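Putative hydrolase (Bacteroides ovatus, PDB 4HBS) is of unknown function but is probably a hydrolase, built as a five-bladed beta-propeller like the beta-fructosidase-type glycoside hydrolases. Local coordinates at residues Glu21-Met27 with Phe38-Lys44; Arg367-Ile373 with Phe399-Trp405. All coordinates share one frame; numbering follows the deposited sequence.

Contact 1 (Glu21-Met27 with Phe38-Lys44); sequences EWNLELM and FVYKDLK
L26 rests on Y40: its CD1 stands 3.7 Å from the centroid of the Y40 ring and 21° off the ring normal, a CH-pi contact over one face, while L24 CD1 lies over the opposite face toward the rim. With CG anti to the backbone N (chi1 -171°), L26 swings its end back across the ring. On the other face of the hairpin, E25 and K41 run side by side, but their ion pair is long, and M27 CG meets K41 CG at 3.8 Å. Beneath these side chains the antiparallel pairing is set by E25 and K41, a hydrogen-bonded pair with K41 N to E25 O at 2.8 Å, and by M27 N to V39 O at 2.9 Å. Beyond the strand, L43 N donates to N23 O at 2.9 Å, and K44 NZ makes a salt bridge to E21 OE2 at 3.1 Å, approaching from above the carboxylate plane. D42, at the N-cap of helix 43-48, bonds Y45 N through OD1, while OD2 has R401 as its partner. Strand 24-26 is an outermost strand of the antiparallel sheet within this chain, and strand 38-42 lies between it and strand 399-403.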
loop_
_atom_site.group_PDB
_atom_site.type_symbol
_atom_site.label_atom_id
_atom_site.label_comp_id
_atom_site.label_asym_id
_atom_site.label_seq_id
_atom_site.Cartn_x
_atom_site.Cartn_y
_atom_site.Cartn_z
ATOM N N GLU A 21 0.277 -21.963 -14.572
ATOM C CA GLU A 21 -0.442 -21.992 -13.289
ATOM C C GLU A 21 -0.552 -20.568 -12.664
ATOM O O GLU A 21 -1.548 -20.287 -11.995
ATOM C CB GLU A 21 0.262 -22.955 -12.304
ATOM C CG GLU A 21 -0.509 -23.209 -11.006
ATOM C CD GLU A 21 -0.261 -22.301 -9.803
ATOM O OE1 GLU A 21 0.704 -21.506 -9.828
ATOM O OE2 GLU A 21 -1.040 -22.397 -8.825
ATOM N N TRP A 22 0.449 -19.668 -12.919
ATOM C CA TRP A 22 0.477 -18.290 -12.394
ATOM C C TRP A 22 -0.663 -17.409 -12.946
ATOM O O TRP A 22 -0.958 -16.369 -12.356
ATOM C CB TRP A 22 1.829 -17.610 -12.690
ATOM C CG TRP A 22 3.039 -18.303 -12.111
ATOM C CD1 TRP A 22 3.053 -19.331 -11.213
ATOM C CD2 TRP A 22 4.417 -17.985 -12.375
ATOM N NE1 TRP A 22 4.348 -19.699 -10.929
ATOM C CE2 TRP A 22 5.207 -18.896 -11.635
ATOM C CE3 TRP A 22 5.065 -17.021 -13.175
ATOM C CZ2 TRP A 22 6.608 -18.840 -11.627
ATOM C CZ3 TRP A 22 6.455 -17.005 -13.213
ATOM C CH2 TRP A 22 7.212 -17.906 -12.444
ATOM N N ASN A 23 -1.283 -17.808 -14.074
ATOM C CA ASN A 23 -2.387 -17.103 -14.725
ATOM C C ASN A 23 -2.038 -15.608 -14.979
ATOM O O ASN A 23 -2.796 -14.696 -14.632
ATOM C CB ASN A 23 -3.699 -17.271 -13.935
ATOM C CG ASN A 23 -4.970 -17.028 -14.742
ATOM O OD1 ASN A 23 -4.937 -16.726 -15.949
ATOM N ND2 ASN A 23 -6.124 -17.055 -14.066
ATOM N N LEU A 24 -0.874 -15.387 -15.601
ATOM C CA LEU A 24 -0.412 -14.064 -16.007
ATOM C C LEU A 24 -0.821 -13.847 -17.471
ATOM O O LEU A 24 -0.847 -14.804 -18.250
ATOM C CB LEU A 24 1.120 -13.932 -15.846
ATOM C CG LEU A 24 1.701 -14.193 -14.454
ATOM C CD1 LEU A 24 3.159 -13.874 -14.425
ATOM C CD2 LEU A 24 1.003 -13.389 -13.407
ATOM N N GLU A 25 -1.175 -12.609 -17.833
ATOM C CA GLU A 25 -1.570 -12.262 -19.195
ATOM C C GLU A 25 -0.677 -11.107 -19.637
ATOM O O GLU A 25 -0.760 -10.036 -19.042
ATOM C CB GLU A 25 -3.066 -11.898 -19.227
ATOM C CG GLU A 25 -3.680 -11.789 -20.615
ATOM C CD GLU A 25 -4.822 -10.796 -20.686
ATOM O OE1 GLU A 25 -5.910 -11.105 -20.148
ATOM O OE2 GLU A 25 -4.609 -9.682 -21.218
ATOM N N LEU A 26 0.226 -11.334 -20.625
ATOM C CA LEU A 26 1.155 -10.294 -21.085
ATOM C C LEU A 26 0.397 -9.100 -21.624
ATOM O O LEU A 26 -0.610 -9.279 -22.301
ATOM C CB LEU A 26 2.095 -10.838 -22.173
ATOM C CG LEU A 26 3.248 -9.930 -22.593
ATOM C CD1 LEU A 26 4.359 -9.953 -21.587
ATOM C CD2 LEU A 26 3.791 -10.352 -23.895
HETATM N N MSE A 27 0.861 -7.882 -21.302
HETATM C CA MSE A 27 0.221 -6.656 -21.777
HETATM C C MSE A 27 0.913 -6.197 -23.017
HETATM O O MSE A 27 2.122 -6.390 -23.130
HETATM C CB MSE A 27 0.253 -5.560 -20.712
HETATM C CG MSE A 27 -0.867 -5.689 -19.729
HETATM SE SE MSE A 27 -0.816 -4.318 -18.415
HETATM C CE MSE A 27 -1.439 -2.875 -19.448
ATOM N N PHE A 38 8.931 -6.935 -19.629
ATOM C CA PHE A 38 7.698 -7.706 -19.825
ATOM C C PHE A 38 6.746 -7.429 -18.688
ATOM O O PHE A 38 7.077 -7.705 -17.543
ATOM C CB PHE A 38 8.009 -9.196 -19.937
ATOM C CG PHE A 38 8.984 -9.465 -21.054
ATOM C CD1 PHE A 38 8.561 -9.471 -22.380
ATOM C CD2 PHE A 38 10.350 -9.552 -20.801
ATOM C CE1 PHE A 38 9.474 -9.656 -23.424
ATOM C CE2 PHE A 38 11.262 -9.740 -21.849
ATOM C CZ PHE A 38 10.817 -9.777 -23.153
ATOM N N VAL A 39 5.584 -6.826 -19.004
ATOM C CA VAL A 39 4.541 -6.469 -18.040
ATOM C C VAL A 39 3.374 -7.419 -18.225
ATOM O O VAL A 39 2.983 -7.697 -19.363
ATOM C CB VAL A 39 4.085 -5.004 -18.222
ATOM C CG1 VAL A 39 3.040 -4.626 -17.181
ATOM C CG2 VAL A 39 5.262 -4.043 -18.160
ATOM N N TYR A 40 2.796 -7.886 -17.111
ATOM C CA TYR A 40 1.682 -8.823 -17.126
ATOM C C TYR A 40 0.595 -8.411 -16.199
ATOM O O TYR A 40 0.885 -7.843 -15.150
ATOM C CB TYR A 40 2.146 -10.201 -16.643
ATOM C CG TYR A 40 3.176 -10.878 -17.501
ATOM C CD1 TYR A 40 4.527 -10.596 -17.351
ATOM C CD2 TYR A 40 2.817 -11.884 -18.390
ATOM C CE1 TYR A 40 5.490 -11.223 -18.143
ATOM C CE2 TYR A 40 3.772 -12.539 -19.171
ATOM C CZ TYR A 40 5.109 -12.209 -19.039
ATOM O OH TYR A 40 6.056 -12.831 -19.812
ATOM N N LYS A 41 -0.646 -8.794 -16.518
ATOM C CA LYS A 41 -1.775 -8.645 -15.617
ATOM C C LYS A 41 -1.807 -9.929 -14.786
ATOM O O LYS A 41 -1.876 -10.999 -15.389
ATOM C CB LYS A 41 -3.100 -8.504 -16.397
ATOM C CG LYS A 41 -3.270 -7.254 -17.206
ATOM C CD LYS A 41 -4.540 -7.351 -18.079
ATOM C CE LYS A 41 -5.049 -5.999 -18.548
ATOM N NZ LYS A 41 -5.449 -6.011 -19.987
ATOM N N ASP A 42 -1.741 -9.870 -13.451
ATOM C CA ASP A 42 -1.838 -11.104 -12.650
ATOM C C ASP A 42 -3.343 -11.432 -12.485
ATOM O O ASP A 42 -4.013 -10.836 -11.637
ATOM C CB ASP A 42 -1.110 -10.965 -11.285
ATOM C CG ASP A 42 -0.951 -12.267 -10.521
ATOM O OD1 ASP A 42 -1.820 -13.147 -10.658
ATOM O OD2 ASP A 42 0.048 -12.403 -9.785
ATOM N N LEU A 43 -3.877 -12.361 -13.320
ATOM C CA LEU A 43 -5.302 -12.695 -13.279
ATOM C C LEU A 43 -5.626 -13.576 -12.083
ATOM O O LEU A 43 -6.775 -13.562 -11.636
ATOM C CB LEU A 43 -5.771 -13.356 -14.571
ATOM C CG LEU A 43 -5.426 -12.642 -15.897
ATOM C CD1 LEU A 43 -6.064 -13.359 -17.054
ATOM C CD2 LEU A 43 -5.853 -11.180 -15.889
ATOM N N LYS A 44 -4.622 -14.321 -11.542
ATOM C CA LYS A 44 -4.801 -15.169 -10.347
ATOM C C LYS A 44 -5.122 -14.297 -9.145
ATOM O O LYS A 44 -6.041 -14.611 -8.387
ATOM C CB LYS A 44 -3.517 -15.981 -10.068
ATOM C CG LYS A 44 -3.644 -17.112 -9.069
ATOM C CD LYS A 44 -2.282 -17.784 -8.847
ATOM C CE LYS A 44 -2.310 -19.277 -9.039
ATOM N NZ LYS A 44 -2.825 -20.005 -7.843
#

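Contact 2 (Arg367-Ile373 with Phe399-Trp405); sequences RTGELVI and FYRVFNW
E370 OE2 and R401 NH1 form a salt bridge of 2.9 Å, with the oxygen close to the guanidinium plane but the nitrogen 39° out of the carboxylate plane. The same carboxylate is tied into its own turn, since E370 OE1 accepts from both T368 N, at 2.7 Å through the syn lone pair, and T368 OG1. A chi1 of 72° sets E370 CG between backbone N and carbonyl carbon, folding the acid back over that turn. R401 NE has its strongest partner in D42, and NH1 also donates to L365 O. Stacking comes next: the R367 guanidinium lies flat on that of R401, centres 3.7 Å apart and planes at 18°, with the nearby acids E370 and D42 probably offsetting the like charges, and V372 CG2 covers the opposite face of R401. Two CH-pi contacts follow. E370 CB sits over the centre of the F403 ring at 3.5 Å, and L371 CG lies 3.6 Å from the centroid of the five-membered ring of W405. The indole edge is used too, NE1 donating to G369 O at 3.2 Å, nearly straight. Backbone bonds join L371 with V402 and I373 with Y400 in both directions. The E370-R401-R367 charge cluster, F403 and V372 occupy one side; on the other, L371, I373 and W405 pack on L338 of strand 333-340, outermost in the preceding sheet, as blades of a beta-propeller do.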
loop_
_atom_site.group_PDB
_atom_site.type_symbol
_atom_site.label_atom_id
_atom_site.label_comp_id
_atom_site.label_asym_id
_atom_site.label_seq_id
_atom_site.Cartn_x
_atom_site.Cartn_y
_atom_site.Cartn_z
ATOM N N ARG A 367 7.665 -14.328 -7.034
ATOM C CA ARG A 367 8.018 -15.737 -7.151
ATOM C C ARG A 367 9.476 -15.944 -7.624
ATOM O O ARG A 367 10.108 -16.906 -7.181
ATOM C CB ARG A 367 7.042 -16.466 -8.100
ATOM C CG ARG A 367 5.660 -16.707 -7.476
ATOM C CD ARG A 367 4.713 -17.413 -8.423
ATOM N NE ARG A 367 3.788 -16.490 -9.119
ATOM C CZ ARG A 367 2.454 -16.444 -8.972
ATOM N NH1 ARG A 367 1.837 -17.266 -8.127
ATOM N NH2 ARG A 367 1.732 -15.571 -9.672
ATOM N N THR A 368 10.002 -15.071 -8.519
ATOM C CA THR A 368 11.362 -15.211 -9.086
ATOM C C THR A 368 12.201 -13.894 -9.146
ATOM O O THR A 368 13.250 -13.894 -9.789
ATOM C CB THR A 368 11.243 -15.754 -10.519
ATOM O OG1 THR A 368 10.741 -14.718 -11.383
ATOM C CG2 THR A 368 10.356 -16.998 -10.603
ATOM N N GLY A 369 11.770 -12.827 -8.471
ATOM C CA GLY A 369 12.476 -11.545 -8.491
ATOM C C GLY A 369 11.757 -10.452 -9.254
ATOM O O GLY A 369 12.180 -9.296 -9.203
ATOM N N GLU A 370 10.653 -10.809 -9.969
ATOM C CA GLU A 370 9.811 -9.865 -10.711
ATOM C C GLU A 370 9.190 -8.860 -9.758
ATOM O O GLU A 370 9.052 -9.163 -8.574
ATOM C CB GLU A 370 8.685 -10.626 -11.504
ATOM C CG GLU A 370 7.517 -11.235 -10.705
ATOM C CD GLU A 370 7.707 -12.637 -10.154
ATOM O OE1 GLU A 370 8.869 -13.015 -9.887
ATOM O OE2 GLU A 370 6.694 -13.356 -9.974
ATOM N N LEU A 371 8.798 -7.685 -10.243
ATOM C CA LEU A 371 8.118 -6.734 -9.361
ATOM C C LEU A 371 6.677 -7.116 -9.308
ATOM O O LEU A 371 6.137 -7.425 -10.356
ATOM C CB LEU A 371 8.240 -5.289 -9.851
ATOM C CG LEU A 371 9.638 -4.744 -9.950
ATOM C CD1 LEU A 371 9.670 -3.532 -10.841
ATOM C CD2 LEU A 371 10.203 -4.407 -8.599
ATOM N N VAL A 372 6.050 -7.135 -8.116
ATOM C CA VAL A 372 4.617 -7.418 -8.000
ATOM C C VAL A 372 3.990 -6.114 -7.544
ATOM O O VAL A 372 4.259 -5.661 -6.437
ATOM C CB VAL A 372 4.288 -8.604 -7.083
ATOM C CG1 VAL A 372 2.804 -8.967 -7.190
ATOM C CG2 VAL A 372 5.159 -9.798 -7.431
ATOM N N ILE A 373 3.237 -5.465 -8.439
ATOM C CA ILE A 373 2.637 -4.153 -8.223
ATOM C C ILE A 373 1.117 -4.276 -8.139
ATOM O O ILE A 373 0.534 -5.143 -8.786
ATOM C CB ILE A 373 3.079 -3.213 -9.391
ATOM C CG1 ILE A 373 4.601 -2.942 -9.322
ATOM C CG2 ILE A 373 2.310 -1.894 -9.392
ATOM C CD1 ILE A 373 5.210 -2.563 -10.595
ATOM N N PHE A 399 -3.716 -6.325 -9.918
ATOM C CA PHE A 399 -2.324 -6.724 -9.773
ATOM C C PHE A 399 -1.579 -6.861 -11.115
ATOM O O PHE A 399 -2.162 -7.247 -12.134
ATOM C CB PHE A 399 -2.268 -8.039 -8.999
ATOM C CG PHE A 399 -2.823 -7.890 -7.605
ATOM C CD1 PHE A 399 -4.195 -7.950 -7.374
ATOM C CD2 PHE A 399 -1.988 -7.604 -6.535
ATOM C CE1 PHE A 399 -4.710 -7.817 -6.091
ATOM C CE2 PHE A 399 -2.511 -7.443 -5.250
ATOM C CZ PHE A 399 -3.868 -7.561 -5.040
ATOM N N TYR A 400 -0.273 -6.524 -11.089
ATOM C CA TYR A 400 0.631 -6.610 -12.242
ATOM C C TYR A 400 1.960 -7.214 -11.828
ATOM O O TYR A 400 2.354 -7.068 -10.685
ATOM C CB TYR A 400 0.895 -5.209 -12.854
ATOM C CG TYR A 400 -0.365 -4.478 -13.238
ATOM C CD1 TYR A 400 -1.111 -3.791 -12.286
ATOM C CD2 TYR A 400 -0.839 -4.508 -14.543
ATOM C CE1 TYR A 400 -2.299 -3.156 -12.623
ATOM C CE2 TYR A 400 -2.044 -3.897 -14.887
ATOM C CZ TYR A 400 -2.767 -3.215 -13.925
ATOM O OH TYR A 400 -3.966 -2.639 -14.262
ATOM N N ARG A 401 2.659 -7.859 -12.754
ATOM C CA ARG A 401 4.010 -8.389 -12.532
ATOM C C ARG A 401 4.898 -7.848 -13.646
ATOM O O ARG A 401 4.475 -7.854 -14.810
ATOM C CB ARG A 401 4.035 -9.915 -12.507
ATOM C CG ARG A 401 3.088 -10.517 -11.485
ATOM C CD ARG A 401 3.689 -11.662 -10.699
ATOM N NE ARG A 401 2.761 -12.099 -9.650
ATOM C CZ ARG A 401 3.089 -12.781 -8.552
ATOM N NH1 ARG A 401 4.352 -13.140 -8.329
ATOM N NH2 ARG A 401 2.155 -13.113 -7.667
ATOM N N VAL A 402 6.072 -7.306 -13.292
ATOM C CA VAL A 402 7.027 -6.761 -14.251
ATOM C C VAL A 402 8.249 -7.647 -14.209
ATOM O O VAL A 402 8.904 -7.733 -13.169
ATOM C CB VAL A 402 7.395 -5.278 -13.971
ATOM C CG1 VAL A 402 8.218 -4.691 -15.113
ATOM C CG2 VAL A 402 6.150 -4.431 -13.725
ATOM N N PHE A 403 8.550 -8.326 -15.324
ATOM C CA PHE A 403 9.743 -9.169 -15.429
ATOM C C PHE A 403 10.806 -8.443 -16.225
ATOM O O PHE A 403 10.495 -7.751 -17.203
ATOM C CB PHE A 403 9.425 -10.494 -16.089
ATOM C CG PHE A 403 8.559 -11.389 -15.250
ATOM C CD1 PHE A 403 7.197 -11.151 -15.137
ATOM C CD2 PHE A 403 9.086 -12.521 -14.641
ATOM C CE1 PHE A 403 6.386 -12.001 -14.396
ATOM C CE2 PHE A 403 8.275 -13.372 -13.899
ATOM C CZ PHE A 403 6.931 -13.104 -13.774
ATOM N N ASN A 404 12.058 -8.581 -15.800
ATOM C CA ASN A 404 13.195 -7.968 -16.461
ATOM C C ASN A 404 13.158 -6.408 -16.354
ATOM O O ASN A 404 13.704 -5.716 -17.213
ATOM C CB ASN A 404 13.274 -8.455 -17.923
ATOM C CG ASN A 404 14.665 -8.553 -18.487
ATOM O OD1 ASN A 404 15.665 -8.677 -17.761
ATOM N ND2 ASN A 404 14.766 -8.512 -19.806
ATOM N N TRP A 405 12.548 -5.878 -15.262
ATOM C CA TRP A 405 12.511 -4.435 -14.923
ATOM C C TRP A 405 13.934 -3.837 -14.832
ATOM O O TRP A 405 14.130 -2.666 -15.136
ATOM C CB TRP A 405 11.771 -4.199 -13.588
ATOM C CG TRP A 405 12.303 -4.992 -12.425
ATOM C CD1 TRP A 405 11.941 -6.254 -12.059
ATOM C CD2 TRP A 405 13.372 -4.614 -11.549
ATOM N NE1 TRP A 405 12.699 -6.675 -10.995
ATOM C CE2 TRP A 405 13.600 -5.697 -10.675
ATOM C CE3 TRP A 405 14.185 -3.475 -11.440
ATOM C CZ2 TRP A 405 14.573 -5.654 -9.674
ATOM C CZ3 TRP A 405 15.169 -3.448 -10.469
ATOM C CH2 TRP A 405 15.357 -4.528 -9.600
#

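Contacts 1 and 2 are centred about 10 Å apart on one antiparallel sheet, ordered 24-26, 38-42, 399-403, 371-377, 356-361. Strands 38-42 and 399-403 are its shared seam: F38 O probably accepts a hydrogen bond from F403 N, and the salt bridge from D42 OD2 to R401 NE spans 2.7 Å. W22 also covers R367 in a cation-pi contact, and Y40 meets F403. Along the chain, contact 1 closes long before contact 2 opens, so a hairpin near the N-terminus joins strands near the C-terminus. This brings both ends of the chain into one blade, an arrangement characteristic of the ring closure of beta-propellers.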